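Local coordinates for 378aa long hypothetical citrate synthase (Sulfolobus tokodaii, PDB 1VGM), which belongs to the citrate synthase family and folds into a mainly helical chain that forms an assembly of two copies, at residues A129-T132 with A133-R137; T332-F335 with A336-R339; K164-Q168 with E169-A173; F85-P88 with R89-A93; Y34-N37 with D38-Y42. All blocks are in the same frame, centred on the assembly; numbering follows the deposited sequence.

In the fold
Interactions 1, 2 and 4 form one connected cluster, while interactions 3 and 5 stand apart from it. Helix 117-139 (interaction 1) meets helix 331-353 (interaction 2) where Ala129 N lies 3.6 Å from Leu337 CD1, and it meets interaction 4 where Ile135 CD1 lies 3.5 Å from Ala93 O. Interaction 2 is the most central, its centre about 3 Å from that of the chain. Its Thr332 side chain lies about 3 Å from a bound glycerol and its Phe335 side chain about 5 Å from a sulfate, both probably from the crystallisation liquor. Interactions 4 and 5, with centres about 37 Å apart, lie on opposite sides of the chain's centre, yet both touch the second subunit.

Interaction 1 of 5, residues A129-T132 with A133-R137; sequences ATIT and ANIYR
Asn134 folds its side chain back along helix 117-139 toward Thr130, one turn earlier. Its CB lies 3.5 Å from Thr130 O. The next atom, CG, stands anti to the carbonyl carbon (chi1 -85°), which keeps the carboxamide beside that same oxygen. At the tip, ND2 donates to Thr130 O at 3.0 Å with a fairly straight N-H of 160°, the oxygen lying close to the amide plane of Asn134. ND2 also rests 3.8 Å from Thr130 CG2, the two side chains running in the same direction. The other branch, OD1, accepts from Lys145 N in the loop that follows the helix. Thr130 O therefore carries two donors: Asn134 N, in the regular helical bond of 3.1 Å, and Asn134 ND2, which comes from the opposite face of the carbonyl plane. Asparagine suits this buried place because it satisfies a helix carbonyl and a loop N-H at once. On another side of the helix, Ile135 CD1 packs 3.8 Å from Ile131 CG2, a purely apolar pair of branched chains. Ile131 faces helix 93-108 at Ala100, Phe101 and Leu104; Ala129 and Ala133 lie against helix 153-162, and Thr132 touches both helices, through Met97 and Phe157, wedging these turns between them.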
loop_
_atom_site.group_PDB
_atom_site.type_symbol
_atom_site.label_atom_id
_atom_site.label_comp_id
_atom_site.label_asym_id
_atom_site.label_seq_id
_atom_site.Cartn_x
_atom_site.Cartn_y
_atom_site.Cartn_z
ATOM N N ALA A 129 -4.081 16.007 -9.282
ATOM C CA ALA A 129 -4.574 17.370 -9.084
ATOM C C ALA A 129 -6.100 17.388 -9.010
ATOM O O ALA A 129 -6.686 18.053 -8.156
ATOM C CB ALA A 129 -4.099 18.272 -10.233
ATOM N N THR A 130 -6.742 16.658 -9.912
ATOM C CA THR A 130 -8.196 16.598 -9.920
ATOM C C THR A 130 -8.681 16.026 -8.589
ATOM O O THR A 130 -9.566 16.585 -7.940
ATOM C CB THR A 130 -8.696 15.718 -11.085
ATOM O OG1 THR A 130 -8.205 16.251 -12.323
ATOM C CG2 THR A 130 -10.225 15.667 -11.117
ATOM N N ILE A 131 -8.088 14.915 -8.175
ATOM C CA ILE A 131 -8.496 14.269 -6.933
ATOM C C ILE A 131 -8.254 15.161 -5.709
ATOM O O ILE A 131 -9.110 15.269 -4.842
ATOM C CB ILE A 131 -7.766 12.917 -6.755
ATOM C CG1 ILE A 131 -8.410 11.877 -7.675
ATOM C CG2 ILE A 131 -7.835 12.451 -5.306
ATOM C CD1 ILE A 131 -7.517 10.682 -7.960
ATOM N N THR A 132 -7.094 15.805 -5.644
ATOM C CA THR A 132 -6.754 16.612 -4.479
ATOM C C THR A 132 -7.664 17.845 -4.405
ATOM O O THR A 132 -8.110 18.235 -3.324
ATOM C CB THR A 132 -5.271 17.072 -4.535
ATOM O OG1 THR A 132 -4.408 15.926 -4.575
ATOM C CG2 THR A 132 -4.928 17.915 -3.322
ATOM N N ALA A 133 -7.938 18.453 -5.557
ATOM C CA ALA A 133 -8.845 19.591 -5.624
ATOM C C ALA A 133 -10.229 19.220 -5.114
ATOM O O ALA A 133 -10.860 19.986 -4.376
ATOM C CB ALA A 133 -8.941 20.103 -7.055
ATOM N N ASN A 134 -10.709 18.044 -5.494
ATOM C CA ASN A 134 -12.088 17.686 -5.188
ATOM C C ASN A 134 -12.245 17.111 -3.785
ATOM O O ASN A 134 -13.337 17.140 -3.203
ATOM C CB ASN A 134 -12.614 16.694 -6.224
ATOM C CG ASN A 134 -13.149 17.383 -7.456
ATOM O OD1 ASN A 134 -14.260 17.912 -7.449
ATOM N ND2 ASN A 134 -12.359 17.392 -8.522
ATOM N N ILE A 135 -11.149 16.599 -3.237
ATOM C CA ILE A 135 -11.125 16.245 -1.826
ATOM C C ILE A 135 -11.360 17.480 -0.970
ATOM O O ILE A 135 -12.200 17.457 -0.073
ATOM C CB ILE A 135 -9.776 15.601 -1.413
ATOM C CG1 ILE A 135 -9.665 14.208 -2.037
ATOM C CG2 ILE A 135 -9.688 15.519 0.117
ATOM C CD1 ILE A 135 -8.412 13.461 -1.654
ATOM N N TYR A 136 -10.623 18.555 -1.242
ATOM C CA TYR A 136 -10.910 19.833 -0.590
ATOM C C TYR A 136 -12.387 20.194 -0.732
ATOM O O TYR A 136 -13.046 20.558 0.241
ATOM C CB TYR A 136 -10.050 20.957 -1.180
ATOM C CG TYR A 136 -10.520 22.345 -0.803
ATOM C CD1 TYR A 136 -10.419 22.807 0.511
ATOM C CD2 TYR A 136 -11.089 23.188 -1.759
ATOM C CE1 TYR A 136 -10.880 24.076 0.866
ATOM C CE2 TYR A 136 -11.549 24.458 -1.421
ATOM C CZ TYR A 136 -11.444 24.893 -0.108
ATOM O OH TYR A 136 -11.920 26.138 0.213
ATOM N N ARG A 137 -12.906 20.093 -1.949
ATOM C CA ARG A 137 -14.263 20.540 -2.208
ATOM C C ARG A 137 -15.285 19.698 -1.448
ATOM O O ARG A 137 -16.204 20.241 -0.833
ATOM C CB ARG A 137 -14.546 20.502 -3.707
ATOM C CG ARG A 137 -13.984 21.709 -4.437
ATOM C CD ARG A 137 -14.139 21.594 -5.936
ATOM N NE ARG A 137 -13.894 22.880 -6.571
ATOM C CZ ARG A 137 -14.741 23.904 -6.561
ATOM N NH1 ARG A 137 -15.983 23.748 -6.128
ATOM N NH2 ARG A 137 -14.338 25.089 -6.989
#

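Interaction 2 of 5, residues T332-F335 with A336-R339; sequences TSLF and ALSR
Phe335 and Arg339, one turn apart on helix 331-353, lie side by side and point the same way. The arginine chain starts over the phenyl ring: its CB makes a CH-pi contact 4.1 Å from the centroid of the Phe335 ring, displaced toward the rim. Bends at chi2 and chi3 (57° and 52°) then carry the guanidinium past the far end of the ring. There Phe335 CZ sits over the centre of one guanidinium face, 3.6 Å from Arg339 CZ. The two planes are inclined by 59°, so this is not a parallel stack; a corner of the ring presses on the flat cation. Beneath them the backbone is regular, Arg339 N donating to Phe335 O at 2.8 Å. Another side of the helix is aliphatic, with Leu334 and Leu337 loosely paired and both resting on Phe157 of helix 153-162; the small Ser333 and Ala336 suit close packing against helices 93-108 and 203-214. Tyr181 meets Phe335 edge-to-face and takes a hydrogen bond from Arg339 NE through its carbonyl. Arg339 is thus buried with its polar edge engaged by hydrogen bonds and one flat face on hydrocarbon, a division that suits the planar, delocalised guanidinium and probably fixes its orientation.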
loop_
_atom_site.group_PDB
_atom_site.type_symbol
_atom_site.label_atom_id
_atom_site.label_comp_id
_atom_site.label_asym_id
_atom_site.label_seq_id
_atom_site.Cartn_x
_atom_site.Cartn_y
_atom_site.Cartn_z
ATOM N N THR A 332 -0.802 17.764 4.173
ATOM C CA THR A 332 -0.158 16.524 3.752
ATOM C C THR A 332 -0.585 16.050 2.365
ATOM O O THR A 332 0.200 15.425 1.649
ATOM C CB THR A 332 -0.397 15.397 4.779
ATOM O OG1 THR A 332 0.339 15.698 5.973
ATOM C CG2 THR A 332 0.079 14.046 4.230
ATOM N N SER A 333 -1.820 16.353 1.979
ATOM C CA SER A 333 -2.284 16.037 0.629
ATOM C C SER A 333 -1.483 16.815 -0.416
ATOM O O SER A 333 -1.211 16.315 -1.508
ATOM C CB SER A 333 -3.770 16.381 0.475
ATOM O OG SER A 333 -4.568 15.587 1.333
ATOM N N LEU A 334 -1.124 18.044 -0.078
ATOM C CA LEU A 334 -0.342 18.871 -0.980
ATOM C C LEU A 334 1.074 18.327 -1.089
ATOM O O LEU A 334 1.701 18.424 -2.143
ATOM C CB LEU A 334 -0.306 20.314 -0.484
ATOM C CG LEU A 334 -1.639 21.062 -0.539
ATOM C CD1 LEU A 334 -1.484 22.386 0.184
ATOM C CD2 LEU A 334 -2.060 21.302 -1.994
ATOM N N PHE A 335 1.574 17.744 -0.001
ATOM C CA PHE A 335 2.829 16.994 -0.058
ATOM C C PHE A 335 2.682 15.799 -0.997
ATOM O O PHE A 335 3.572 15.514 -1.783
ATOM C CB PHE A 335 3.226 16.498 1.336
ATOM C CG PHE A 335 4.355 15.501 1.324
ATOM C CD1 PHE A 335 5.681 15.931 1.412
ATOM C CD2 PHE A 335 4.096 14.132 1.220
ATOM C CE1 PHE A 335 6.741 15.019 1.381
ATOM C CE2 PHE A 335 5.149 13.202 1.188
ATOM C CZ PHE A 335 6.476 13.648 1.275
ATOM N N ALA A 336 1.558 15.097 -0.904
ATOM C CA ALA A 336 1.333 13.919 -1.736
ATOM C C ALA A 336 1.234 14.335 -3.200
ATOM O O ALA A 336 1.737 13.649 -4.098
ATOM C CB ALA A 336 0.057 13.218 -1.307
ATOM N N LEU A 337 0.587 15.473 -3.427
ATOM C CA LEU A 337 0.405 16.006 -4.767
ATOM C C LEU A 337 1.741 16.261 -5.448
ATOM O O LEU A 337 1.881 16.069 -6.658
ATOM C CB LEU A 337 -0.389 17.312 -4.710
ATOM C CG LEU A 337 -0.610 17.976 -6.070
ATOM C CD1 LEU A 337 -1.535 17.120 -6.927
ATOM C CD2 LEU A 337 -1.188 19.366 -5.868
ATOM N N SER A 338 2.721 16.705 -4.668
ATOM C CA SER A 338 4.065 16.929 -5.182
ATOM C C SER A 338 4.884 15.629 -5.259
ATOM O O SER A 338 5.521 15.341 -6.287
ATOM C CB SER A 338 4.787 17.948 -4.302
ATOM O OG SER A 338 6.185 17.916 -4.526
ATOM N N ARG A 339 4.861 14.847 -4.176
ATOM C CA ARG A 339 5.767 13.704 -4.032
ATOM C C ARG A 339 5.398 12.571 -5.000
ATOM O O ARG A 339 6.203 11.672 -5.255
ATOM C CB ARG A 339 5.750 13.198 -2.579
ATOM C CG ARG A 339 6.589 11.927 -2.294
ATOM C CD ARG A 339 8.058 12.069 -2.680
ATOM N NE ARG A 339 8.656 13.265 -2.097
ATOM C CZ ARG A 339 9.335 13.290 -0.952
ATOM N NH1 ARG A 339 9.527 12.170 -0.259
ATOM N NH2 ARG A 339 9.827 14.440 -0.500
#

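Interaction 3 of 5, residues K164-Q168 with E169-A173; sequences KKPTQ and EEIKA
Thr167 OG1 is held by two partners: it accepts from Glu170 N at 3.2 Å and shares a hydrogen bond of 2.8 Å with water 1. Threonine is well suited to this N-cap position of helix 168-180, where first-turn N-H groups lack carbonyl partners from an earlier turn. Its OG1 stands between the backbone N and the carbonyl carbon (chi1 69°), the rotation that brings it under the Glu170 amide. The return bond completes a capping box: Thr167 N donates to Glu170 OE1 at 3.1 Å with an N-H angle of 160°, meeting the carboxylate from well above its plane. Glu170 reaches back with an extended chain that crosses Thr167 at a slant, its CG passing close to OG1. From here the regular helix bonds begin, Ile171 N to Thr167 O and Lys172 N to Gln168 O. Water 1 also donates to Glu169 OE2, and water 2 accepts from Gln168 N, so two waters extend the polar network of the first turn. On the inner side Pro166 CG packs 3.7 Å from Ile171 CG1, and the proline leans on Leu158 and Ala159 of helix 153-162. Gln168 runs alongside Ile171, with OE1 only 3.1 Å from Ile171 CD1, a tight approach. Chemically, the contact divides between a hydrophobic staple, Pro166 with Ile171, on the side of helix 153-162, and a polar capping box on the outside. Two acidic residues in the first turn should interact favourably with the positive end of the helix dipole.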
loop_
_atom_site.group_PDB
_atom_site.type_symbol
_atom_site.label_atom_id
_atom_site.label_comp_id
_atom_site.label_asym_id
_atom_site.label_seq_id
_atom_site.Cartn_x
_atom_site.Cartn_y
_atom_site.Cartn_z
ATOM N N LYS A 164 -11.692 30.055 -8.879
ATOM C CA LYS A 164 -11.345 31.453 -9.023
ATOM C C LYS A 164 -10.000 31.486 -9.734
ATOM O O LYS A 164 -9.169 30.586 -9.539
ATOM C CB LYS A 164 -11.198 32.083 -7.635
ATOM C CG LYS A 164 -11.233 33.595 -7.584
ATOM C CD LYS A 164 -11.109 34.132 -6.162
ATOM C CE LYS A 164 -10.234 33.243 -5.281
ATOM N NZ LYS A 164 -10.102 33.767 -3.888
ATOM N N LYS A 165 -9.752 32.508 -10.548
ATOM C CA LYS A 165 -8.440 32.598 -11.169
ATOM C C LYS A 165 -7.395 32.952 -10.120
ATOM O O LYS A 165 -7.533 33.944 -9.412
ATOM C CB LYS A 165 -8.411 33.648 -12.282
ATOM C CG LYS A 165 -7.199 33.469 -13.215
ATOM C CD LYS A 165 -6.861 34.710 -14.025
ATOM C CE LYS A 165 -5.559 34.501 -14.794
ATOM N NZ LYS A 165 -5.608 33.260 -15.622
ATOM N N PRO A 166 -6.336 32.137 -9.997
ATOM C CA PRO A 166 -5.287 32.464 -9.025
ATOM C C PRO A 166 -4.475 33.688 -9.458
ATOM O O PRO A 166 -4.415 34.010 -10.642
ATOM C CB PRO A 166 -4.442 31.193 -8.976
ATOM C CG PRO A 166 -4.630 30.585 -10.331
ATOM C CD PRO A 166 -6.079 30.845 -10.660
ATOM N N THR A 167 -3.860 34.373 -8.499
ATOM C CA THR A 167 -2.917 35.438 -8.824
ATOM C C THR A 167 -1.601 34.831 -9.286
ATOM O O THR A 167 -1.336 33.656 -9.051
ATOM C CB THR A 167 -2.669 36.363 -7.603
ATOM O OG1 THR A 167 -1.937 35.659 -6.593
ATOM C CG2 THR A 167 -4.009 36.830 -7.012
ATOM N N GLN A 168 -0.781 35.627 -9.962
ATOM C CA GLN A 168 0.496 35.131 -10.457
ATOM C C GLN A 168 1.405 34.703 -9.304
ATOM O O GLN A 168 2.156 33.741 -9.429
ATOM C CB GLN A 168 1.185 36.206 -11.307
ATOM C CG GLN A 168 0.572 36.383 -12.694
ATOM C CD GLN A 168 0.480 35.070 -13.466
ATOM O OE1 GLN A 168 -0.608 34.511 -13.648
ATOM N NE2 GLN A 168 1.624 34.573 -13.923
ATOM N N GLU A 169 1.334 35.403 -8.177
ATOM C CA GLU A 169 2.143 35.029 -7.021
ATOM C C GLU A 169 1.683 33.682 -6.467
ATOM O O GLU A 169 2.494 32.867 -6.019
ATOM C CB GLU A 169 2.037 36.082 -5.916
ATOM C CG GLU A 169 2.230 37.516 -6.374
ATOM C CD GLU A 169 0.929 38.184 -6.796
ATOM O OE1 GLU A 169 0.553 38.084 -7.989
ATOM O OE2 GLU A 169 0.282 38.812 -5.928
ATOM N N GLU A 170 0.376 33.455 -6.492
ATOM C CA GLU A 170 -0.162 32.186 -6.030
ATOM C C GLU A 170 0.298 31.041 -6.932
ATOM O O GLU A 170 0.749 30.005 -6.447
ATOM C CB GLU A 170 -1.693 32.259 -5.975
ATOM C CG GLU A 170 -2.202 32.892 -4.692
ATOM C CD GLU A 170 -3.643 33.351 -4.780
ATOM O OE1 GLU A 170 -4.325 33.035 -5.778
ATOM O OE2 GLU A 170 -4.093 34.035 -3.839
ATOM N N ILE A 171 0.201 31.240 -8.242
ATOM C CA ILE A 171 0.657 30.239 -9.200
ATOM C C ILE A 171 2.133 29.903 -8.993
ATOM O O ILE A 171 2.515 28.731 -8.979
ATOM C CB ILE A 171 0.448 30.729 -10.651
ATOM C CG1 ILE A 171 -1.036 31.042 -10.881
ATOM C CG2 ILE A 171 0.914 29.671 -11.628
ATOM C CD1 ILE A 171 -1.309 31.887 -12.128
ATOM N N LYS A 172 2.961 30.934 -8.833
ATOM C CA LYS A 172 4.397 30.735 -8.659
ATOM C C LYS A 172 4.716 29.982 -7.358
ATOM O O LYS A 172 5.599 29.116 -7.334
ATOM C CB LYS A 172 5.131 32.085 -8.672
ATOM C CG LYS A 172 5.365 32.670 -10.067
ATOM C CD LYS A 172 5.933 34.091 -10.006
ATOM C CE LYS A 172 4.864 35.095 -9.597
ATOM N NZ LYS A 172 5.334 36.515 -9.626
ATOM N N ALA A 173 4.002 30.307 -6.281
ATOM C CA ALA A 173 4.222 29.654 -4.988
ATOM C C ALA A 173 3.810 28.182 -5.015
ATOM O O ALA A 173 4.440 27.343 -4.376
ATOM C CB ALA A 173 3.454 30.393 -3.881
HETATM O O HOH W 1 -1.424 36.887 -4.129
HETATM O O HOH W 2 -1.740 38.481 -10.352
#

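Interaction 4 of 5, residues F85-P88 with R89-A93; sequences FSMP and RNCDA
The carboxamide of Asn90 and the pyrrolidine ring of Pro88 meet at one corner, Asn90 OD1 lying 3.2 Å from Pro88 CB. Over the broad side of that ring sits a different atom, Cys91 SG, 3.5 Å from Pro88 CD, so the proline receives an amide oxygen near its CB corner and a sulfur across its face. The type I beta turn from Pro88 to Cys91 brings both residues back toward the proline. Cys91 N closes the turn by donating to Pro88 O at 3.2 Å; the N-H is fairly straight at 165°, but the donor stands well above the carbonyl plane, 60° out of it. Proline is tolerated at the first position, where the turn calls on its carbonyl and needs no N-H, and it offers a rigid ring for packing. Arg89 and Asn90 occupy the two corners, where exposed polar side chains are easily accommodated. In Asn90, CG lies between the backbone N and the carbonyl carbon (chi1 76°), which swings OD1 back toward the proline. Cys91 SG also touches Met87 CB at 4.0 Å, joining the residues on the inner side of the loop. Ser106 of the second subunit packs on both Met87 and Cys91, while Gln79 of that subunit packs on Pro88, so the turn forms part of the dimer interface. Lys139 NZ, from helix 117-139, bonds to the carbonyl oxygens of Arg89 and Cys91. The chemistry is therefore layered: one backbone bond sets the turn, an ammonium group ties its carbonyls to a helix, and the sulfur of Cys91 packs over the proline ring.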
loop_
_atom_site.group_PDB
_atom_site.type_symbol
_atom_site.label_atom_id
_atom_site.label_comp_id
_atom_site.label_asym_id
_atom_site.label_seq_id
_atom_site.Cartn_x
_atom_site.Cartn_y
_atom_site.Cartn_z
ATOM N N PHE A 85 -17.419 12.214 -2.754
ATOM C CA PHE A 85 -18.436 13.121 -2.257
ATOM C C PHE A 85 -19.478 12.437 -1.378
ATOM O O PHE A 85 -20.333 13.102 -0.798
ATOM C CB PHE A 85 -19.098 13.829 -3.435
ATOM C CG PHE A 85 -18.303 14.985 -3.949
ATOM C CD1 PHE A 85 -18.513 16.267 -3.440
ATOM C CD2 PHE A 85 -17.264 14.779 -4.852
ATOM C CE1 PHE A 85 -17.715 17.333 -3.834
ATOM C CE2 PHE A 85 -16.461 15.837 -5.254
ATOM C CZ PHE A 85 -16.678 17.122 -4.732
ATOM N N SER A 86 -19.410 11.114 -1.270
ATOM C CA SER A 86 -20.381 10.394 -0.451
ATOM C C SER A 86 -19.822 10.089 0.930
ATOM O O SER A 86 -20.546 9.636 1.806
ATOM C CB SER A 86 -20.786 9.084 -1.125
ATOM O OG SER A 86 -19.750 8.125 -1.005
ATOM N N MET A 87 -18.534 10.337 1.126
ATOM C CA MET A 87 -17.908 10.043 2.404
ATOM C C MET A 87 -18.122 11.179 3.389
ATOM O O MET A 87 -18.379 12.318 2.996
ATOM C CB MET A 87 -16.416 9.783 2.217
ATOM C CG MET A 87 -16.109 8.313 1.989
ATOM S SD MET A 87 -14.366 7.995 1.917
ATOM C CE MET A 87 -14.058 8.293 0.194
ATOM N N PRO A 88 -18.046 10.878 4.691
ATOM C CA PRO A 88 -18.205 11.920 5.703
ATOM C C PRO A 88 -17.232 13.060 5.448
ATOM O O PRO A 88 -16.114 12.841 4.975
ATOM C CB PRO A 88 -17.917 11.192 7.015
ATOM C CG PRO A 88 -18.304 9.767 6.728
ATOM C CD PRO A 88 -17.883 9.544 5.297
ATOM N N ARG A 89 -17.660 14.276 5.756
ATOM C CA ARG A 89 -16.858 15.444 5.450
ATOM C C ARG A 89 -15.644 15.571 6.358
ATOM O O ARG A 89 -14.731 16.346 6.074
ATOM C CB ARG A 89 -17.725 16.699 5.523
ATOM C CG ARG A 89 -18.894 16.623 4.551
ATOM C CD ARG A 89 -19.442 17.979 4.167
ATOM N NE ARG A 89 -20.370 17.854 3.047
ATOM C CZ ARG A 89 -21.458 18.602 2.888
ATOM N NH1 ARG A 89 -21.785 19.504 3.806
ATOM N NH2 ARG A 89 -22.214 18.453 1.809
ATOM N N ASN A 90 -15.622 14.783 7.431
ATOM C CA ASN A 90 -14.523 14.824 8.380
ATOM C C ASN A 90 -13.443 13.788 8.066
ATOM O O ASN A 90 -12.455 13.700 8.789
ATOM C CB ASN A 90 -15.045 14.577 9.793
ATOM C CG ASN A 90 -15.363 13.119 10.039
ATOM O OD1 ASN A 90 -16.260 12.555 9.413
ATOM N ND2 ASN A 90 -14.617 12.493 10.940
ATOM N N CYS A 91 -13.628 12.996 7.012
ATOM C CA CYS A 91 -12.647 11.957 6.688
ATOM C C CYS A 91 -11.272 12.573 6.485
ATOM O O CYS A 91 -11.147 13.696 6.000
ATOM C CB CYS A 91 -13.035 11.191 5.416
ATOM S SG CYS A 91 -14.401 10.048 5.626
ATOM N N ASP A 92 -10.244 11.829 6.862
ATOM C CA ASP A 92 -8.876 12.205 6.560
ATOM C C ASP A 92 -8.633 12.251 5.049
ATOM O O ASP A 92 -9.010 11.330 4.321
ATOM C CB ASP A 92 -7.920 11.208 7.218
ATOM C CG ASP A 92 -6.476 11.583 7.021
ATOM O OD1 ASP A 92 -5.994 11.493 5.878
ATOM O OD2 ASP A 92 -5.823 11.976 8.002
ATOM N N ALA A 93 -8.003 13.323 4.582
ATOM C CA ALA A 93 -7.844 13.549 3.147
ATOM C C ALA A 93 -7.033 12.442 2.466
ATOM O O ALA A 93 -7.335 12.043 1.346
ATOM C CB ALA A 93 -7.185 14.896 2.901
#

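Interaction 5 of 5, residues Y34-N37 with D38-Y42; sequences YDIN and DLVNY
Asn37, Asp38 and Leu39 carry most of this contact, where strand 34-35 gives way to helix 36-42. Asn37 grips the N-cap residue twice: its N donates to Asp35 OD1 at 2.7 Å, closing an Asx turn, and its ND2 reaches the same oxygen at 2.8 Å through the syn lone pair. The N-H comes from the anti side, which lets one carboxylate oxygen serve both donors; Asp35 CG stands anti to its own backbone N (chi1 -171°), placing it there. Across the contact, water 4 donates to Asn37 OD1 and, weakly, to Asn41 OD1, one turn on. Asp38 OD2 accepts from water 3 at 2.8 Å, and this water in turn accepts from Asp35 N, so a solvent bridge links the acid to the end of the strand. Leu39 folds back on the strand: its CD2 packs 3.8 Å from Tyr34 CB, an apolar contact, while CD1 lies near the carbonyl Tyr34 O. Aspartate suits the N-cap because its short carboxylate can accept a first-turn N-H that has no earlier carbonyl, and Leu39 N to Asp35 O begins the regular bonding. Around the turn, Ile36 and Leu39 touch strand 28-31, Val40 rests on helix 168-180, and Phe372 of the second subunit packs on Asp38 and Leu39.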
loop_
_atom_site.group_PDB
_atom_site.type_symbol
_atom_site.label_atom_id
_atom_site.label_comp_id
_atom_site.label_asym_id
_atom_site.label_seq_id
_atom_site.Cartn_x
_atom_site.Cartn_y
_atom_site.Cartn_z
ATOM N N TYR A 34 20.681 19.016 -11.204
ATOM C CA TYR A 34 20.382 20.445 -11.162
ATOM C C TYR A 34 19.972 20.866 -9.751
ATOM O O TYR A 34 19.116 20.234 -9.141
ATOM C CB TYR A 34 19.251 20.767 -12.144
ATOM C CG TYR A 34 19.615 20.531 -13.596
ATOM C CD1 TYR A 34 20.461 21.413 -14.277
ATOM C CD2 TYR A 34 19.104 19.436 -14.296
ATOM C CE1 TYR A 34 20.785 21.208 -15.624
ATOM C CE2 TYR A 34 19.423 19.223 -15.641
ATOM C CZ TYR A 34 20.261 20.109 -16.299
ATOM O OH TYR A 34 20.573 19.893 -17.625
ATOM N N ASP A 35 20.581 21.939 -9.246
ATOM C CA ASP A 35 20.301 22.426 -7.895
ATOM C C ASP A 35 18.829 22.800 -7.760
ATOM O O ASP A 35 18.234 23.335 -8.696
ATOM C CB ASP A 35 21.164 23.652 -7.578
ATOM C CG ASP A 35 21.079 24.068 -6.115
ATOM O OD1 ASP A 35 20.073 24.692 -5.709
ATOM O OD2 ASP A 35 22.028 23.769 -5.364
ATOM N N ILE A 36 18.242 22.527 -6.598
ATOM C CA ILE A 36 16.816 22.769 -6.414
ATOM C C ILE A 36 16.479 24.259 -6.537
ATOM O O ILE A 36 15.377 24.621 -6.954
ATOM C CB ILE A 36 16.318 22.232 -5.035
ATOM C CG1 ILE A 36 14.828 22.534 -4.866
ATOM C CG2 ILE A 36 17.098 22.861 -3.906
ATOM C CD1 ILE A 36 13.947 21.378 -5.215
ATOM N N ASN A 37 17.435 25.113 -6.187
ATOM C CA ASN A 37 17.254 26.559 -6.288
ATOM C C ASN A 37 17.082 27.010 -7.742
ATOM O O ASN A 37 16.254 27.872 -8.035
ATOM C CB ASN A 37 18.451 27.290 -5.661
ATOM C CG ASN A 37 18.460 27.212 -4.137
ATOM O OD1 ASN A 37 17.819 28.012 -3.462
ATOM N ND2 ASN A 37 19.195 26.248 -3.595
ATOM N N ASP A 38 17.862 26.432 -8.651
ATOM C CA ASP A 38 17.761 26.793 -10.066
ATOM C C ASP A 38 16.430 26.331 -10.640
ATOM O O ASP A 38 15.773 27.058 -11.400
ATOM C CB ASP A 38 18.906 26.163 -10.864
ATOM C CG ASP A 38 20.244 26.787 -10.539
ATOM O OD1 ASP A 38 20.265 27.982 -10.184
ATOM O OD2 ASP A 38 21.273 26.087 -10.635
ATOM N N LEU A 39 16.037 25.113 -10.277
ATOM C CA LEU A 39 14.783 24.550 -10.770
ATOM C C LEU A 39 13.579 25.382 -10.345
ATOM O O LEU A 39 12.732 25.713 -11.172
ATOM C CB LEU A 39 14.633 23.103 -10.286
ATOM C CG LEU A 39 15.746 22.200 -10.831
ATOM C CD1 LEU A 39 15.611 20.801 -10.274
ATOM C CD2 LEU A 39 15.693 22.183 -12.356
ATOM N N VAL A 40 13.510 25.733 -9.064
ATOM C CA VAL A 40 12.443 26.593 -8.566
ATOM C C VAL A 40 12.507 27.973 -9.230
ATOM O O VAL A 40 11.502 28.465 -9.749
ATOM C CB VAL A 40 12.521 26.762 -7.010
ATOM C CG1 VAL A 40 11.627 27.913 -6.558
ATOM C CG2 VAL A 40 12.083 25.459 -6.309
ATOM N N ASN A 41 13.685 28.593 -9.212
ATOM C CA ASN A 41 13.820 29.963 -9.694
ATOM C C ASN A 41 13.607 30.100 -11.201
ATOM O O ASN A 41 13.061 31.097 -11.656
ATOM C CB ASN A 41 15.198 30.521 -9.331
ATOM C CG ASN A 41 15.326 30.828 -7.857
ATOM O OD1 ASN A 41 16.397 30.667 -7.270
ATOM N ND2 ASN A 41 14.232 31.280 -7.248
ATOM N N TYR A 42 14.049 29.115 -11.976
ATOM C CA TYR A 42 14.195 29.327 -13.412
ATOM C C TYR A 42 13.434 28.319 -14.262
ATOM O O TYR A 42 13.379 28.438 -15.483
ATOM C CB TYR A 42 15.677 29.321 -13.795
ATOM C CG TYR A 42 16.492 30.321 -13.010
ATOM C CD1 TYR A 42 17.587 29.913 -12.249
ATOM C CD2 TYR A 42 16.138 31.675 -12.986
ATOM C CE1 TYR A 42 18.306 30.823 -11.474
ATOM C CE2 TYR A 42 16.851 32.594 -12.213
ATOM C CZ TYR A 42 17.928 32.161 -11.457
ATOM O OH TYR A 42 18.597 33.056 -10.655
HETATM O O HOH W 3 21.719 23.470 -11.397
HETATM O O HOH W 4 16.854 30.359 -3.935
#